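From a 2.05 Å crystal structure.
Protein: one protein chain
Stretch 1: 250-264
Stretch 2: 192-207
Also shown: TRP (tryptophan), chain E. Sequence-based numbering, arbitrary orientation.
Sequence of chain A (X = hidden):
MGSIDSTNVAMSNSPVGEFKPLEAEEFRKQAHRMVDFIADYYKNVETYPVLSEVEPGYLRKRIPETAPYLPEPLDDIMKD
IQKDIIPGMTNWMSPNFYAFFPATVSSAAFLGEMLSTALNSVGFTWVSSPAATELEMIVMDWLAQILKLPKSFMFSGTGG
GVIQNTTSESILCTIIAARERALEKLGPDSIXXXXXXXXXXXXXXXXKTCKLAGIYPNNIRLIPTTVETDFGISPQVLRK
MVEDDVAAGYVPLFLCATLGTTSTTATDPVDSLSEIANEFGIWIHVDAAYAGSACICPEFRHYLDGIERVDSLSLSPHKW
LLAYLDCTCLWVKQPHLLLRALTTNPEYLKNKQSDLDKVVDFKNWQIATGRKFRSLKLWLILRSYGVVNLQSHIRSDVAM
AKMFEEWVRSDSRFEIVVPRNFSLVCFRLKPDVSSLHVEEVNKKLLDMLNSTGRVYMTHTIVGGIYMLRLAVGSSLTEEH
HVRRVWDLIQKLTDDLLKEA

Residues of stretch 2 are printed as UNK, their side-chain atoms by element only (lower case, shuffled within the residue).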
# COMPACT_ATOMS: atom_id res chain seq x y z
N TYR A 250 3.06 32.41 13.51
CA TYR A 250 2.82 31.12 12.87
C TYR A 250 1.58 30.46 13.45
O TYR A 250 1.05 30.86 14.49
CB TYR A 250 4.03 30.20 13.04
CG TYR A 250 5.25 30.70 12.31
CD1 TYR A 250 6.06 31.68 12.87
CD2 TYR A 250 5.58 30.21 11.05
CE1 TYR A 250 7.17 32.16 12.20
CE2 TYR A 250 6.69 30.68 10.38
CZ TYR A 250 7.48 31.66 10.96
OH TYR A 250 8.59 32.13 10.29
N VAL A 251 1.11 29.43 12.75
CA VAL A 251 -0.07 28.68 13.16
C VAL A 251 0.36 27.25 13.47
O VAL A 251 0.68 26.48 12.55
CB VAL A 251 -1.15 28.74 12.08
CG1 VAL A 251 -2.28 27.80 12.41
CG2 VAL A 251 -1.68 30.16 11.99
N PRO A 252 0.41 26.87 14.75
CA PRO A 252 0.71 25.48 15.12
C PRO A 252 -0.38 24.53 14.63
O PRO A 252 -1.56 24.69 14.97
CB PRO A 252 0.79 25.51 16.65
CG PRO A 252 0.97 26.97 17.01
CD PRO A 252 0.23 27.73 15.94
N LEU A 253 0.04 23.50 13.92
CA LEU A 253 -0.88 22.69 13.13
C LEU A 253 -0.91 21.24 13.56
O LEU A 253 -1.99 20.66 13.75
CB LEU A 253 -0.45 22.77 11.66
CG LEU A 253 -1.27 22.02 10.62
CD1 LEU A 253 -2.57 22.74 10.29
CD2 LEU A 253 -0.41 21.80 9.38
N PHE A 254 0.26 20.63 13.74
CA PHE A 254 0.30 19.18 13.83
C PHE A 254 1.41 18.80 14.78
O PHE A 254 2.50 19.37 14.73
CB PHE A 254 0.55 18.52 12.47
CG PHE A 254 0.44 17.02 12.48
CD1 PHE A 254 1.55 16.22 12.66
CD2 PHE A 254 -0.78 16.41 12.28
CE1 PHE A 254 1.43 14.83 12.64
CE2 PHE A 254 -0.91 15.02 12.26
CZ PHE A 254 0.20 14.23 12.44
N LEU A 255 1.11 17.83 15.64
CA LEU A 255 2.06 17.31 16.60
C LEU A 255 2.01 15.81 16.45
O LEU A 255 0.93 15.21 16.53
CB LEU A 255 1.70 17.72 18.04
CG LEU A 255 2.47 16.89 19.06
CD1 LEU A 255 3.97 17.22 18.96
CD2 LEU A 255 1.92 17.10 20.50
N CYS A 256 3.17 15.22 16.19
CA CYS A 256 3.32 13.78 16.11
C CYS A 256 3.95 13.33 17.41
O CYS A 256 5.15 13.53 17.62
CB CYS A 256 4.17 13.39 14.91
SG CYS A 256 4.34 11.62 14.67
N ALA A 257 3.15 12.74 18.29
CA ALA A 257 3.65 12.17 19.54
C ALA A 257 3.92 10.69 19.33
O ALA A 257 3.01 9.93 18.96
CB ALA A 257 2.64 12.39 20.66
N THR A 258 5.15 10.27 19.60
CA THR A 258 5.61 8.91 19.34
C THR A 258 5.62 8.06 20.61
O THR A 258 6.24 8.43 21.61
CB THR A 258 7.00 8.92 18.74
OG1 THR A 258 7.03 9.83 17.63
CG2 THR A 258 7.39 7.52 18.27
N LEU A 259 4.92 6.93 20.54
CA LEU A 259 4.88 5.92 21.59
C LEU A 259 5.77 4.77 21.13
O LEU A 259 5.32 3.84 20.47
CB LEU A 259 3.45 5.48 21.84
CG LEU A 259 3.18 4.87 23.20
CD1 LEU A 259 3.54 5.88 24.28
CD2 LEU A 259 1.73 4.46 23.30
N GLY A 260 7.05 4.85 21.47
CA GLY A 260 8.00 3.82 21.11
C GLY A 260 8.81 4.16 19.89
O GLY A 260 8.62 3.59 18.81
N THR A 261 9.74 5.10 20.04
CA THR A 261 10.57 5.51 18.92
C THR A 261 11.41 4.35 18.40
O THR A 261 11.70 3.39 19.12
CB THR A 261 11.45 6.69 19.32
OG1 THR A 261 12.38 6.27 20.33
CG2 THR A 261 10.57 7.83 19.83
N THR A 262 11.83 4.48 17.13
CA THR A 262 12.56 3.41 16.47
C THR A 262 13.93 3.20 17.09
O THR A 262 14.41 2.06 17.15
CB THR A 262 12.73 3.72 14.97
OG1 THR A 262 13.28 5.03 14.80
CG2 THR A 262 11.38 3.66 14.22
N SER A 263 14.57 4.26 17.57
CA SER A 263 15.91 4.12 18.14
C SER A 263 15.88 3.39 19.48
O SER A 263 16.45 2.30 19.62
CB SER A 263 16.55 5.50 18.27
OG SER A 263 16.71 6.07 16.99
N THR A 264 15.23 3.97 20.49
CA THR A 264 15.28 3.45 21.85
C THR A 264 13.91 3.14 22.43
O THR A 264 13.80 2.85 23.62
CB THR A 264 16.00 4.44 22.76
OG1 THR A 264 15.29 5.68 22.76
CG2 THR A 264 17.42 4.69 22.28
N UNK A 192 2.03 28.83 4.31
CA UNK A 192 3.34 29.28 4.76
C UNK A 192 3.43 29.61 6.24
O UNK A 192 4.52 29.95 6.71
N UNK A 193 2.31 29.56 6.97
CA UNK A 193 2.28 29.80 8.41
C UNK A 193 2.18 28.53 9.24
O UNK A 193 2.39 28.59 10.45
c UNK A 193 0.08 34.28 7.81
c UNK A 193 1.08 30.69 8.76
c UNK A 193 -0.05 32.92 8.47
c UNK A 193 1.15 32.05 8.12
n UNK A 193 -1.04 35.20 8.16
N UNK A 194 1.87 27.39 8.62
CA UNK A 194 1.53 26.18 9.35
C UNK A 194 2.79 25.46 9.82
O UNK A 194 3.66 25.13 9.01
c UNK A 194 -1.28 26.85 8.76
c UNK A 194 -1.41 24.98 7.09
c UNK A 194 -0.50 25.97 7.79
c UNK A 194 0.68 25.26 8.48
N UNK A 195 2.88 25.21 11.13
CA UNK A 195 4.06 24.60 11.73
C UNK A 195 3.70 23.21 12.22
O UNK A 195 2.65 23.00 12.84
c UNK A 195 4.61 25.45 12.88
c UNK A 195 4.95 26.83 12.37
c UNK A 195 5.84 24.78 13.50
N UNK A 196 4.58 22.25 11.95
CA UNK A 196 4.44 20.88 12.42
C UNK A 196 5.54 20.60 13.43
O UNK A 196 6.66 21.09 13.27
c UNK A 196 4.53 19.87 11.28
s UNK A 196 3.21 19.96 10.05
N UNK A 197 5.22 19.80 14.45
CA UNK A 197 6.13 19.50 15.55
C UNK A 197 6.31 17.99 15.67
O UNK A 197 5.35 17.22 15.55
o UNK A 197 4.36 25.63 16.76
c UNK A 197 6.21 22.51 17.18
c UNK A 197 5.61 20.08 16.87
c UNK A 197 3.69 23.35 16.44
c UNK A 197 4.00 22.00 16.47
c UNK A 197 5.27 21.56 16.83
c UNK A 197 5.91 23.87 17.16
c UNK A 197 4.65 24.29 16.79
N UNK A 198 7.56 17.56 15.85
CA UNK A 198 7.84 16.15 16.12
C UNK A 198 9.09 16.00 16.96
O UNK A 198 9.99 16.85 16.92
N UNK A 199 9.18 14.90 17.70
CA UNK A 199 10.38 14.63 18.48
C UNK A 199 11.60 14.49 17.57
O UNK A 199 11.53 13.96 16.46
c UNK A 199 10.22 13.35 19.29
o UNK A 199 11.49 12.89 19.73
N UNK A 200 12.76 14.93 18.09
CA UNK A 200 14.02 14.68 17.39
C UNK A 200 14.38 13.20 17.36
O UNK A 200 15.36 12.83 16.70
o UNK A 200 16.26 15.77 20.12
c UNK A 200 15.46 15.08 19.46
o UNK A 200 14.88 14.07 19.93
c UNK A 200 15.15 15.50 18.02
N UNK A 201 13.61 12.36 18.03
CA UNK A 201 13.74 10.91 17.97
C UNK A 201 12.93 10.30 16.84
O UNK A 201 12.92 9.07 16.69
c UNK A 201 13.33 10.27 19.31
n UNK A 201 16.43 11.53 20.34
c UNK A 201 15.62 10.49 20.25
o UNK A 201 16.01 9.35 20.00
c UNK A 201 14.16 10.76 20.48
N UNK A 202 12.19 11.12 16.11
CA UNK A 202 11.49 10.69 14.91
C UNK A 202 11.82 11.67 13.79
O UNK A 202 10.95 12.44 13.36
c UNK A 202 9.70 9.61 16.25
c UNK A 202 10.00 10.61 15.14
o UNK A 202 9.52 11.91 15.51
N UNK A 203 13.08 11.69 13.36
CA UNK A 203 13.52 12.66 12.36
C UNK A 203 13.80 12.03 11.00
O UNK A 203 14.27 12.73 10.10
c UNK A 203 17.04 12.57 11.92
c UNK A 203 14.77 13.42 12.84
c UNK A 203 17.47 11.08 13.46
n UNK A 203 17.93 11.62 12.35
c UNK A 203 16.02 12.59 12.80
n UNK A 203 16.31 11.64 13.75
N UNK A 204 13.53 10.73 10.83
CA UNK A 204 13.73 10.11 9.53
C UNK A 204 12.46 10.00 8.71
O UNK A 204 12.51 10.17 7.49
c UNK A 204 14.98 8.24 8.43
o UNK A 204 15.27 8.69 10.77
c UNK A 204 14.31 8.70 9.71
N UNK A 205 11.32 9.76 9.35
CA UNK A 205 10.05 9.54 8.67
C UNK A 205 9.12 10.74 8.75
O UNK A 205 8.49 11.10 7.75
c UNK A 205 9.36 8.30 9.28
c UNK A 205 6.92 8.16 11.47
s UNK A 205 6.66 8.89 9.86
c UNK A 205 7.91 8.04 8.87
N UNK A 206 9.07 11.38 9.91
CA UNK A 206 8.11 12.45 10.16
C UNK A 206 8.38 13.70 9.32
O UNK A 206 7.44 14.23 8.71
c UNK A 206 8.11 12.76 11.66
c UNK A 206 5.58 15.49 12.34
c UNK A 206 6.13 14.25 12.00
c UNK A 206 6.41 16.55 12.68
c UNK A 206 8.32 15.13 12.35
c UNK A 206 7.79 16.37 12.69
c UNK A 206 7.50 14.06 12.03
N UNK A 207 9.61 14.22 9.25
CA UNK A 207 9.86 15.38 8.37
C UNK A 207 9.57 15.09 6.91
O UNK A 207 9.05 15.95 6.18
c UNK A 207 11.65 15.04 9.97
c UNK A 207 10.80 13.83 10.03
c UNK A 207 11.34 15.68 8.61
N TRP E . 11.86 0.95 12.87
CA TRP E . 13.04 0.39 12.23
C TRP E . 13.80 1.43 11.42
O TRP E . 13.76 1.43 10.19
CB TRP E . 12.64 -0.80 11.35
CG TRP E . 11.41 -0.60 10.49
CD1 TRP E . 11.06 0.52 9.80
CD2 TRP E . 10.37 -1.56 10.25
NE1 TRP E . 9.87 0.32 9.14
CE2 TRP E . 9.43 -0.95 9.40
CE3 TRP E . 10.14 -2.88 10.67
CZ2 TRP E . 8.28 -1.60 8.97
CZ3 TRP E . 9.00 -3.53 10.23
CH2 TRP E . 8.09 -2.89 9.39
OXT TRP E . 14.49 2.30 11.98

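Position 192 has no side-chain atoms, and its O lies 4.3 Å from Tyr250 CE2; it is glycine, Gly192. Position 193 carries four carbons in a row ending in nitrogen; the extended chain leads away from stretch 1, and the main contribution is backbone, Val251 N donating to the O of 193 at 2.8 Å and 176°, nearly linear. The pattern is that of lysine, Lys193.

Position 194 has four carbons forked at the second, which places the branch at the gamma carbon; one terminal carbon packs 3.8 Å from Val251 CB, and the CB of 194 lies 3.7 Å from Leu253 CD2. This is leucine, and the terminal carbon is Leu194 CD2. At 195, three carbons fork at the first; one branch carbon meets Tyr250 CB at 3.6 Å, while the backbone N of 195 donates to Val251 O at 2.9 Å. Hence valine, the branch carbon being Val195 CG2.

Position 196 shows one carbon followed by sulfur, with nothing beyond it; the sulfur sits 3.9 Å from Phe254 CB and 4.1 Å from Leu253 CD2. This is cysteine, Cys196. Position 197 has one carbon, then a six-carbon ring bearing oxygen; the ring edge faces the backbone of stretch 1 and Pro252, with the oxygen of 197 3.6 Å from Pro252 CB. It is tyrosine, and the hydroxyl of Tyr197 is hydrogen-bonded elsewhere in the structure.

Position 198 again lacks side-chain atoms and is glycine. An ideal CB on Gly198 would come within 2.4 Å of a ring carbon at position 206, so the bare backbone leaves room for that ring. Position 199, one carbon and one oxygen, is serine. Ser199 OG accepts from the backbone N of 201 at 2.8 Å, inside a type I turn running from Ser199 to 202.

Position 200 has two carbons, the second carrying two oxygens, and does not touch stretch 1: aspartate, Asp200. Position 201 has three carbons, the last bearing oxygen and nitrogen, and its CB packs 3.7 Å from Thr261 CG2; so glutamine, and Gln201 NE2 donates to Asp200 OD1 at 3.0 Å. At 202 one carbon carries an oxygen and a carbon, the latter 3.0 Å from Thr258 OG1, which has no polar partner in the model: threonine. Thr202 OG1 donates to Ser199 O at 3.0 Å.

Position 203 has one carbon, then a five-membered ring of three carbons and two nitrogens, histidine; position 204 repeats the threonine fork. Neither His203 nor Thr204 touches stretch 1. Position 205, two carbons, sulfur and carbon unbranched, is methionine. Position 206 has one carbon, then a ring of six carbons with no oxygen, one ring carbon lying 3.6 Å from Cys256 CB: phenylalanine, the atom being Phe206 CE1. Position 207, three carbons closing onto backbone N, is proline, and Pro207 makes no contact.

The contact is a parallel strand pair, burying 964 Å² in total. A bulge between Pro252 and Phe254 shifts the register by one: Val195 O accepts from Leu253 N at 2.9 Å and weakly from Phe254 N at 3.5 Å. Pairing resumes with Tyr197 N to Phe254 O, 2.8 Å, and Cys256 N to Tyr197 O, 3.0 Å. Apolar packing flanks this ladder, and the turn extends contact to Thr261.

Stretch 2 192-207: GKLVCYGSDQTHTMFP
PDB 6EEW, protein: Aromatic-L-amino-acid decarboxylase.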